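Local coordinates for ABC-type branched-chain amino acid transport systems periplasmic component-like protein (Thermomonospora curvata, PDB 4N03), which probably serves as the extracytoplasmic substrate-binding component of an ABC transporter for fatty acids, and holds palmitic acid between its two lobes in this structure, at residues I127-T133 with Q142-Y148; Q57-Y61 with I75-V79; A230-A236 with S256-L262. All coordinates share one frame. Residue numbers count along the deposited sequence, not the author numbering.

How the contacts relate
The three contacts sample both alpha/beta lobes of a leucine-binding-type protein. Contacts 1 and 2 reach the same parallel sheet from its two outermost strands, 126-129 and 74-81, and their centres lie 21 Å apart; contact 3 lies just beyond the ends of two adjacent strands of the other, mixed sheet, about 19 Å from contact 1 between centres. Contact 1 is the deepest, wholly buried, and joins aromatic packing to direct hydrogen bonds and trapped water. Contact 2 is ordinary helix-on-sheet packing, partly buried, with a weak glutamine bond at its margin. Contact 3 is buried but packs almost without polar help. Contacts 1 and 3 both touch the palmitic acid; contact 2 does not.

Contact 1. Residues I127-T133 with Q142-Y148; sequences IPSAWTT and QVTGTTY. With PLM (palmitic acid), chain B.
Residues 127-129 end an extended edge strand, the last in the parallel sheet of one lobe of this periplasmic-binding fold, and 130-133 leave it as a loop. Residues 142-148 run alongside in the same direction as an irregular, mostly extended segment until Tyr148 opens helix 148-161. CA atoms pair at 5.2 Å for Ile127 with Gln142 and 4.7 Å for Trp131 with Thr147. Between these points the chains diverge around the indole. Gly145 turns with positive phi (60/-148), where a CB would also crowd the ligand. Tyr148 N donates to Trp131 O at 3.0 Å, tying the helix start to the loop.

Trp131 (chi1 m, chi2 -79°) fills the gap: its NE1 donates to Thr144 OG1 at 2.9 Å, and its CD1 lies 3.9 Å from Val143 CG1. Tyr148 (chi1 m) lays its ring over Trp131 CB, 3.7 Å from the ring centroid in a CH-pi contact, and receives the indole edge in an offset edge-to-face pair, planes at 85°. One water joins Pro128 O (2.8 Å), Ala130 O (2.9 Å) and Thr144 N (2.9 Å), satisfying backbone groups too far apart to bond directly. The contact forms a wall of the fatty-acid site, to which Tyr84 and Ser109 add hydrogen bonds. Trp131 CZ2 meets the apolar tail at PLM CF, 3.7 Å away, while Tyr148 OH donates to the carboxyl atom PLM O1 at 2.5 Å.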
loop_
_atom_site.group_PDB
_atom_site.type_symbol
_atom_site.label_atom_id
_atom_site.label_comp_id
_atom_site.label_asym_id
_atom_site.label_seq_id
_atom_site.Cartn_x
_atom_site.Cartn_y
_atom_site.Cartn_z
ATOM N N ILE A 127 -3.933 3.360 -9.728
ATOM C CA ILE A 127 -3.794 3.516 -8.315
ATOM C C ILE A 127 -3.087 2.307 -7.760
ATOM O O ILE A 127 -3.702 1.225 -7.556
ATOM C CB ILE A 127 -5.136 3.713 -7.577
ATOM C CG1 ILE A 127 -5.981 4.796 -8.209
ATOM C CG2 ILE A 127 -4.903 3.950 -6.089
ATOM C CD1 ILE A 127 -7.410 4.874 -7.693
ATOM N N PRO A 128 -1.771 2.401 -7.558
ATOM C CA PRO A 128 -1.053 1.232 -7.022
ATOM C C PRO A 128 -1.344 0.932 -5.555
ATOM O O PRO A 128 -1.700 1.802 -4.785
ATOM C CB PRO A 128 0.425 1.651 -7.152
ATOM C CG PRO A 128 0.443 2.806 -8.078
ATOM C CD PRO A 128 -0.843 3.501 -7.849
ATOM N N SER A 129 -1.207 -0.339 -5.203
ATOM C CA SER A 129 -0.904 -0.739 -3.785
ATOM C C SER A 129 0.601 -1.027 -3.754
ATOM O O SER A 129 1.113 -2.126 -3.940
ATOM C CB SER A 129 -1.742 -1.916 -3.327
ATOM O OG SER A 129 -3.107 -1.605 -3.346
ATOM N N ALA A 130 1.341 0.074 -3.670
ATOM C CA ALA A 130 2.749 0.180 -3.869
ATOM C C ALA A 130 3.143 1.617 -3.531
ATOM O O ALA A 130 2.449 2.538 -3.931
ATOM C CB ALA A 130 3.107 -0.118 -5.285
ATOM N N TRP A 131 4.183 1.786 -2.770
ATOM C CA TRP A 131 4.498 3.083 -2.215
ATOM C C TRP A 131 5.947 3.540 -2.423
ATOM O O TRP A 131 6.456 4.358 -1.702
ATOM C CB TRP A 131 4.027 3.149 -0.750
ATOM C CG TRP A 131 2.546 3.008 -0.656
ATOM C CD1 TRP A 131 1.688 3.997 -0.901
ATOM C CD2 TRP A 131 1.745 1.810 -0.477
ATOM N NE1 TRP A 131 0.388 3.558 -0.847
ATOM C CE2 TRP A 131 0.408 2.189 -0.623
ATOM C CE3 TRP A 131 2.034 0.468 -0.249
ATOM C CZ2 TRP A 131 -0.648 1.279 -0.497
ATOM C CZ3 TRP A 131 0.998 -0.416 -0.115
ATOM C CH2 TRP A 131 -0.322 -0.013 -0.234
ATOM N N THR A 132 6.587 2.993 -3.447
ATOM C CA THR A 132 7.881 3.477 -3.812
ATOM C C THR A 132 7.816 4.895 -4.380
ATOM O O THR A 132 6.927 5.272 -5.129
ATOM C CB THR A 132 8.524 2.527 -4.830
ATOM O OG1 THR A 132 9.856 2.973 -5.104
ATOM C CG2 THR A 132 7.792 2.441 -6.149
ATOM N N THR A 133 8.891 5.663 -4.130
ATOM C CA THR A 133 9.081 6.956 -4.762
ATOM C C THR A 133 9.314 6.807 -6.261
ATOM O O THR A 133 9.130 7.782 -6.999
ATOM C CB THR A 133 10.267 7.686 -4.136
ATOM O OG1 THR A 133 11.420 6.835 -4.164
ATOM C CG2 THR A 133 9.961 8.034 -2.710
ATOM N N GLN A 142 -1.455 7.620 -9.153
ATOM C CA GLN A 142 -1.622 8.168 -7.810
ATOM C C GLN A 142 -1.013 7.271 -6.786
ATOM O O GLN A 142 -1.582 6.216 -6.461
ATOM C CB GLN A 142 -3.101 8.346 -7.486
ATOM C CG GLN A 142 -3.325 8.888 -6.077
ATOM C CD GLN A 142 -2.713 10.291 -5.978
ATOM O OE1 GLN A 142 -3.111 11.182 -6.718
ATOM N NE2 GLN A 142 -1.789 10.483 -5.065
ATOM N N VAL A 143 0.111 7.693 -6.223
ATOM C CA VAL A 143 0.671 7.001 -5.076
ATOM C C VAL A 143 -0.086 7.495 -3.869
ATOM O O VAL A 143 -0.136 8.671 -3.583
ATOM C CB VAL A 143 2.172 7.280 -4.927
ATOM C CG1 VAL A 143 2.683 6.505 -3.717
ATOM C CG2 VAL A 143 2.935 6.882 -6.193
ATOM N N THR A 144 -0.796 6.580 -3.210
ATOM C CA THR A 144 -1.605 6.977 -2.059
ATOM C C THR A 144 -0.751 7.089 -0.805
ATOM O O THR A 144 0.382 6.615 -0.796
ATOM C CB THR A 144 -2.726 5.969 -1.834
ATOM O OG1 THR A 144 -2.149 4.685 -1.637
ATOM C CG2 THR A 144 -3.693 5.927 -3.033
ATOM N N GLY A 145 -1.235 7.727 0.228
ATOM C CA GLY A 145 -0.554 7.727 1.502
ATOM C C GLY A 145 0.843 8.336 1.416
ATOM O O GLY A 145 1.075 9.301 0.662
ATOM N N THR A 146 1.716 7.804 2.249
ATOM C CA THR A 146 3.135 8.129 2.280
ATOM C C THR A 146 3.898 7.223 1.323
ATOM O O THR A 146 3.399 6.164 0.885
ATOM C CB THR A 146 3.674 7.848 3.693
ATOM O OG1 THR A 146 3.293 6.494 3.978
ATOM C CG2 THR A 146 3.107 8.768 4.739
ATOM N N THR A 147 5.129 7.603 1.013
ATOM C CA THR A 147 6.078 6.707 0.394
ATOM C C THR A 147 6.891 5.965 1.435
ATOM O O THR A 147 6.969 6.358 2.596
ATOM C CB THR A 147 6.958 7.481 -0.591
ATOM O OG1 THR A 147 7.491 8.654 0.018
ATOM C CG2 THR A 147 6.158 7.852 -1.799
ATOM N N TYR A 148 7.531 4.880 1.004
ATOM C CA TYR A 148 8.180 3.978 1.936
ATOM C C TYR A 148 9.271 4.603 2.759
ATOM O O TYR A 148 9.521 4.276 3.901
ATOM C CB TYR A 148 8.763 2.794 1.206
ATOM C CG TYR A 148 7.764 1.814 0.683
ATOM C CD1 TYR A 148 6.750 1.257 1.493
ATOM C CD2 TYR A 148 7.784 1.435 -0.628
ATOM C CE1 TYR A 148 5.849 0.335 0.988
ATOM C CE2 TYR A 148 6.887 0.500 -1.120
ATOM C CZ TYR A 148 5.913 -0.059 -0.300
ATOM O OH TYR A 148 4.988 -0.991 -0.731
HETATM C C1 PLM B . 5.586 -3.408 -2.934
HETATM O O1 PLM B . 5.531 -2.151 -2.896
HETATM O O2 PLM B . 6.013 -4.071 -3.904
HETATM C C2 PLM B . 4.937 -4.183 -1.810
HETATM C C3 PLM B . 3.377 -4.239 -2.114
HETATM C C4 PLM B . 2.568 -4.795 -0.964
HETATM C C5 PLM B . 1.116 -4.904 -1.279
HETATM C C6 PLM B . 0.154 -5.361 -0.162
HETATM C C7 PLM B . -0.401 -4.154 0.585
HETATM C C8 PLM B . -1.202 -4.459 1.820
HETATM C C9 PLM B . -2.004 -3.299 2.380
HETATM C CA PLM B . -1.265 -2.433 3.427
HETATM C CB PLM B . -2.114 -1.120 3.660
HETATM C CC PLM B . -1.242 0.157 3.482
HETATM C CD PLM B . -2.027 1.412 3.161
HETATM C CE PLM B . -1.227 2.688 2.940
HETATM C CF PLM B . -2.000 3.664 2.040
HETATM C CG PLM B . -2.992 4.551 2.771
HETATM O O HOH W 1 -0.025 3.973 -4.115
HETATM O O HOH W 2 -3.391 2.452 -2.606
#

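Contact 2. Residues Q57-Y61 with I75-V79; sequences QQLYY and IEAVV
This is the return half of a right-handed beta-alpha-beta crossover, the repeating unit of the alpha/beta lobe: strand 33-40 leads into helix 47-66, which packs back on strand 74-81. Residues 57-61 are regular helix and 75-79 regular strand. Their short axes run nearly antiparallel, at 165° between N-to-C directions, and approach to 9.2 Å, close enough for side chains to mesh. Tyr61 faces Ile75 (CA atoms 6.2 Å apart) and Gln58 faces Ala77 (7.2 Å). Strand alternation directs Ile75, Ala77 and Val79 at the helix, with Glu76 and Val78 turned away.

Apolar packing centres on Tyr61, whose chi1 of -58° (m) brings its ring over the sheet. Ile75 CG2 lies over one face, 4.0 Å from the ring centroid in a CH-pi contact and 3.7 Å from Tyr61 CG; a beta-branched residue suits both the strand and this flat aromatic surface. Ala77 is small enough to sit beneath both helix side chains, with its CB 4.0 Å from Tyr61 CD2. The neighbouring helix 309-330 also packs against Tyr61 through Ala318 and Val321.

The polar contacts across the pair lie at the margin. Gln58, m at chi1 and chi2, reaches down to the strand, its NE2 3.3 Å from both Ala77 CB and Val79 CG2. NE2 also makes a weak hydrogen bond to Ala77 O at 3.4 Å, and a water bridges Gln58 OE1 and Ala77 N, 2.7 Å from each. Thus one amide reaches Ala77 O weakly and Ala77 N through water. Buried within the helix, by contrast, Tyr61 OH donates to Gln57 OE1, one turn back, at 2.7 Å.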
loop_
_atom_site.group_PDB
_atom_site.type_symbol
_atom_site.label_atom_id
_atom_site.label_comp_id
_atom_site.label_asym_id
_atom_site.label_seq_id
_atom_site.Cartn_x
_atom_site.Cartn_y
_atom_site.Cartn_z
ATOM N N GLN A 57 -12.502 -3.687 -3.167
ATOM C CA GLN A 57 -12.850 -2.908 -4.363
ATOM C C GLN A 57 -14.181 -3.433 -4.938
ATOM O O GLN A 57 -15.033 -2.620 -5.274
ATOM C CB GLN A 57 -11.755 -3.000 -5.426
ATOM C CG GLN A 57 -10.470 -2.260 -5.052
ATOM C CD GLN A 57 -9.956 -1.348 -6.118
ATOM O OE1 GLN A 57 -10.342 -1.399 -7.274
ATOM N NE2 GLN A 57 -9.002 -0.496 -5.730
ATOM N N GLN A 58 -14.315 -4.741 -5.073
ATOM C CA GLN A 58 -15.554 -5.300 -5.631
ATOM C C GLN A 58 -16.773 -4.922 -4.710
ATOM O O GLN A 58 -17.871 -4.628 -5.223
ATOM C CB GLN A 58 -15.441 -6.830 -5.950
ATOM C CG GLN A 58 -14.346 -7.346 -6.941
ATOM C CD GLN A 58 -14.534 -7.118 -8.476
ATOM O OE1 GLN A 58 -15.620 -6.837 -8.968
ATOM N NE2 GLN A 58 -13.438 -7.257 -9.239
ATOM N N LEU A 59 -16.591 -4.909 -3.412
ATOM C CA LEU A 59 -17.637 -4.486 -2.505
ATOM C C LEU A 59 -18.073 -3.060 -2.790
ATOM O O LEU A 59 -19.291 -2.778 -2.921
ATOM C CB LEU A 59 -17.144 -4.593 -1.061
ATOM C CG LEU A 59 -18.153 -4.118 -0.004
ATOM C CD1 LEU A 59 -19.434 -4.891 0.073
ATOM C CD2 LEU A 59 -17.473 -4.077 1.354
ATOM N N TYR A 60 -17.107 -2.164 -2.918
ATOM C CA TYR A 60 -17.410 -0.773 -3.220
ATOM C C TYR A 60 -18.187 -0.667 -4.567
ATOM O O TYR A 60 -19.201 0.021 -4.666
ATOM C CB TYR A 60 -16.096 0.061 -3.277
ATOM C CG TYR A 60 -16.331 1.547 -3.115
ATOM C CD1 TYR A 60 -16.825 2.330 -4.168
ATOM C CD2 TYR A 60 -16.086 2.183 -1.913
ATOM C CE1 TYR A 60 -17.078 3.692 -3.977
ATOM C CE2 TYR A 60 -16.348 3.505 -1.711
ATOM C CZ TYR A 60 -16.820 4.274 -2.761
ATOM O OH TYR A 60 -17.092 5.592 -2.538
ATOM N N TYR A 61 -17.679 -1.317 -5.610
ATOM C CA TYR A 61 -18.291 -1.195 -6.928
ATOM C C TYR A 61 -19.700 -1.799 -6.902
ATOM O O TYR A 61 -20.586 -1.258 -7.549
ATOM C CB TYR A 61 -17.455 -1.844 -8.028
ATOM C CG TYR A 61 -16.051 -1.282 -8.138
ATOM C CD1 TYR A 61 -15.800 0.073 -7.971
ATOM C CD2 TYR A 61 -14.974 -2.103 -8.338
ATOM C CE1 TYR A 61 -14.526 0.587 -8.028
ATOM C CE2 TYR A 61 -13.670 -1.577 -8.410
ATOM C CZ TYR A 61 -13.456 -0.236 -8.229
ATOM O OH TYR A 61 -12.204 0.328 -8.229
ATOM N N ILE A 75 -20.266 -0.469 -13.197
ATOM C CA ILE A 75 -18.818 -0.675 -13.096
ATOM C C ILE A 75 -18.539 -2.175 -13.106
ATOM O O ILE A 75 -19.143 -2.926 -12.325
ATOM C CB ILE A 75 -18.264 -0.032 -11.812
ATOM C CG1 ILE A 75 -18.431 1.485 -11.876
ATOM C CG2 ILE A 75 -16.796 -0.410 -11.625
ATOM C CD1 ILE A 75 -18.029 2.216 -10.620
ATOM N N GLU A 76 -17.663 -2.623 -14.002
ATOM C CA GLU A 76 -17.204 -4.009 -14.117
ATOM C C GLU A 76 -15.691 -4.019 -13.933
ATOM O O GLU A 76 -14.974 -3.463 -14.774
ATOM C CB GLU A 76 -17.490 -4.546 -15.533
ATOM C CG GLU A 76 -16.941 -5.936 -15.874
ATOM C CD GLU A 76 -17.065 -6.293 -17.353
ATOM O OE1 GLU A 76 -18.100 -5.957 -17.968
ATOM O OE2 GLU A 76 -16.138 -6.923 -17.907
ATOM N N ALA A 77 -15.226 -4.675 -12.902
ATOM C CA ALA A 77 -13.801 -4.786 -12.634
ATOM C C ALA A 77 -13.290 -6.143 -13.051
ATOM O O ALA A 77 -13.838 -7.168 -12.588
ATOM C CB ALA A 77 -13.521 -4.592 -11.163
ATOM N N VAL A 78 -12.355 -6.165 -13.983
ATOM C CA VAL A 78 -11.709 -7.388 -14.404
ATOM C C VAL A 78 -10.416 -7.561 -13.641
ATOM O O VAL A 78 -9.693 -6.603 -13.409
ATOM C CB VAL A 78 -11.468 -7.470 -15.917
ATOM C CG1 VAL A 78 -12.773 -7.280 -16.657
ATOM C CG2 VAL A 78 -10.465 -6.462 -16.406
ATOM N N VAL A 79 -10.211 -8.788 -13.180
ATOM C CA VAL A 79 -9.158 -9.085 -12.231
ATOM C C VAL A 79 -8.157 -10.027 -12.828
ATOM O O VAL A 79 -8.533 -11.100 -13.294
ATOM C CB VAL A 79 -9.699 -9.683 -10.908
ATOM C CG1 VAL A 79 -8.579 -10.049 -9.964
ATOM C CG2 VAL A 79 -10.664 -8.732 -10.261
HETATM O O HOH W 3 -16.837 -6.115 -11.244
#

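Contact 3. Residues A230-A236 with S256-L262; sequences AGPQQAA and SAYSPQL. With PLM (palmitic acid), chain B.
Beginning just past strand 225-229, Ala230 is extended (-159/-163), and its O lies 3.5 Å from Ala257 CA in a CA-H...O contact. Gly231, at the N-cap of helix 232-244, has its CA 4.3 Å from that of Ala257; its N donates to Gln234 OE1 at 3.0 Å. Pro232, well suited to a helix's first turn, packs its CD 3.4 Å from Ser256 O and its CB 4.0 Å from Leu262 CD1. Ala235 directs its small methyl to 3.1 Å from Ala257 O, where Ala257 centres an inverse gamma turn (-86/46). One residue on, Ala236 CB meets Leu262 CD2 at 3.9 Å, Leu262 (chi1 m, chi2 t) reaching in from the 3-10 segment. The contact joins the start of helix 232-244 to the loop after the adjacent parallel strand 251-253, at the cleft: Ser256 CB touches PLM C4 at 3.6 Å, and its OG bonds to Tyr46. With no clear hydrogen bond across it, shape fit between small and apolar groups holds the contact, even with Ala257 O buried without a partner.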
loop_
_atom_site.group_PDB
_atom_site.type_symbol
_atom_site.label_atom_id
_atom_site.label_comp_id
_atom_site.label_asym_id
_atom_site.label_seq_id
_atom_site.Cartn_x
_atom_site.Cartn_y
_atom_site.Cartn_z
ATOM N N ALA A 230 9.434 -6.383 3.569
ATOM C CA ALA A 230 9.178 -7.680 2.935
ATOM C C ALA A 230 7.685 -7.952 3.132
ATOM O O ALA A 230 6.903 -7.014 3.369
ATOM C CB ALA A 230 10.037 -8.727 3.571
ATOM N N GLY A 231 7.286 -9.207 2.948
ATOM C CA GLY A 231 5.898 -9.588 3.079
ATOM C C GLY A 231 5.666 -10.406 4.304
ATOM O O GLY A 231 6.524 -10.618 5.165
ATOM N N PRO A 232 4.410 -10.881 4.464
ATOM C CA PRO A 232 4.023 -11.591 5.673
ATOM C C PRO A 232 4.875 -12.817 5.990
ATOM O O PRO A 232 5.271 -13.018 7.127
ATOM C CB PRO A 232 2.548 -11.970 5.406
ATOM C CG PRO A 232 2.042 -10.919 4.463
ATOM C CD PRO A 232 3.249 -10.603 3.593
ATOM N N GLN A 233 5.177 -13.617 4.972
ATOM C CA GLN A 233 5.968 -14.818 5.192
ATOM C C GLN A 233 7.320 -14.503 5.805
ATOM O O GLN A 233 7.790 -15.158 6.754
ATOM C CB GLN A 233 6.154 -15.575 3.890
ATOM C CG GLN A 233 7.187 -16.695 3.918
ATOM C CD GLN A 233 7.392 -17.304 2.554
ATOM O OE1 GLN A 233 7.412 -18.517 2.417
ATOM N NE2 GLN A 233 7.576 -16.475 1.553
ATOM N N GLN A 234 8.003 -13.478 5.291
ATOM C CA GLN A 234 9.305 -13.072 5.815
ATOM C C GLN A 234 9.172 -12.539 7.223
ATOM O O GLN A 234 10.042 -12.792 8.067
ATOM C CB GLN A 234 10.022 -12.078 4.925
ATOM C CG GLN A 234 10.454 -12.664 3.598
ATOM C CD GLN A 234 9.413 -12.682 2.506
ATOM O OE1 GLN A 234 8.426 -11.967 2.570
ATOM N NE2 GLN A 234 9.668 -13.481 1.472
ATOM N N ALA A 235 8.129 -11.770 7.490
ATOM C CA ALA A 235 7.929 -11.244 8.846
ATOM C C ALA A 235 7.762 -12.364 9.854
ATOM O O ALA A 235 8.353 -12.331 10.931
ATOM C CB ALA A 235 6.719 -10.329 8.897
ATOM N N ALA A 236 6.927 -13.369 9.535
ATOM C CA ALA A 236 6.715 -14.484 10.451
ATOM C C ALA A 236 8.026 -15.189 10.722
ATOM O O ALA A 236 8.319 -15.575 11.849
ATOM C CB ALA A 236 5.670 -15.431 9.925
ATOM N N SER A 256 3.367 -3.669 4.610
ATOM C CA SER A 256 2.852 -4.945 4.121
ATOM C C SER A 256 3.539 -6.132 4.749
ATOM O O SER A 256 3.265 -7.286 4.358
ATOM C CB SER A 256 2.953 -5.043 2.610
ATOM O OG SER A 256 4.309 -5.086 2.205
ATOM N N ALA A 257 4.374 -5.919 5.751
ATOM C CA ALA A 257 5.161 -6.982 6.380
ATOM C C ALA A 257 4.356 -7.682 7.496
ATOM O O ALA A 257 4.877 -7.900 8.587
ATOM C CB ALA A 257 6.491 -6.442 6.899
ATOM N N TYR A 258 3.094 -8.018 7.230
ATOM C CA TYR A 258 2.157 -8.586 8.209
ATOM C C TYR A 258 0.856 -8.888 7.515
ATOM O O TYR A 258 0.412 -8.158 6.674
ATOM C CB TYR A 258 1.919 -7.582 9.349
ATOM C CG TYR A 258 0.876 -8.051 10.288
ATOM C CD1 TYR A 258 1.125 -9.132 11.117
ATOM C CD2 TYR A 258 -0.348 -7.427 10.402
ATOM C CE1 TYR A 258 0.115 -9.622 11.963
ATOM C CE2 TYR A 258 -1.328 -7.899 11.274
ATOM C CZ TYR A 258 -1.069 -8.979 12.058
ATOM O OH TYR A 258 -2.023 -9.476 12.941
ATOM N N SER A 259 0.232 -10.005 7.912
ATOM C CA SER A 259 -1.164 -10.332 7.621
ATOM C C SER A 259 -1.714 -10.954 8.895
ATOM O O SER A 259 -1.020 -11.659 9.607
ATOM C CB SER A 259 -1.218 -11.352 6.477
ATOM O OG SER A 259 -0.666 -12.596 6.912
ATOM N N PRO A 260 -3.009 -10.742 9.186
ATOM C CA PRO A 260 -3.576 -11.355 10.370
ATOM C C PRO A 260 -3.620 -12.872 10.348
ATOM O O PRO A 260 -3.605 -13.482 11.414
ATOM C CB PRO A 260 -5.002 -10.820 10.393
ATOM C CG PRO A 260 -5.001 -9.612 9.566
ATOM C CD PRO A 260 -3.950 -9.826 8.532
ATOM N N GLN A 261 -3.526 -13.470 9.181
ATOM C CA GLN A 261 -3.431 -14.921 9.101
ATOM C C GLN A 261 -2.247 -15.439 9.917
ATOM O O GLN A 261 -2.221 -16.577 10.381
ATOM C CB GLN A 261 -3.246 -15.377 7.651
ATOM C CG GLN A 261 -4.488 -15.316 6.805
ATOM C CD GLN A 261 -4.932 -13.950 6.387
ATOM O OE1 GLN A 261 -4.178 -12.945 6.510
ATOM N NE2 GLN A 261 -6.105 -13.889 5.803
ATOM N N LEU A 262 -1.172 -14.639 10.000
ATOM C CA LEU A 262 0.002 -15.077 10.734
ATOM C C LEU A 262 -0.288 -15.340 12.224
ATOM O O LEU A 262 0.415 -16.095 12.873
ATOM C CB LEU A 262 1.122 -14.049 10.644
ATOM C CG LEU A 262 1.630 -13.681 9.262
ATOM C CD1 LEU A 262 2.727 -12.614 9.354
ATOM C CD2 LEU A 262 2.119 -14.893 8.482
HETATM C C1 PLM B . 5.586 -3.408 -2.934
HETATM O O1 PLM B . 5.531 -2.151 -2.896
HETATM O O2 PLM B . 6.013 -4.071 -3.904
HETATM C C2 PLM B . 4.937 -4.183 -1.810
HETATM C C3 PLM B . 3.377 -4.239 -2.114
HETATM C C4 PLM B . 2.568 -4.795 -0.964
HETATM C C5 PLM B . 1.116 -4.904 -1.279
HETATM C C6 PLM B . 0.154 -5.361 -0.162
HETATM C C7 PLM B . -0.401 -4.154 0.585
HETATM C C8 PLM B . -1.202 -4.459 1.820
HETATM C C9 PLM B . -2.004 -3.299 2.380
HETATM C CA PLM B . -1.265 -2.433 3.427
HETATM C CB PLM B . -2.114 -1.120 3.660
HETATM C CC PLM B . -1.242 0.157 3.482
HETATM C CD PLM B . -2.027 1.412 3.161
HETATM C CE PLM B . -1.227 2.688 2.940
HETATM C CF PLM B . -2.000 3.664 2.040
HETATM C CG PLM B . -2.992 4.551 2.771
#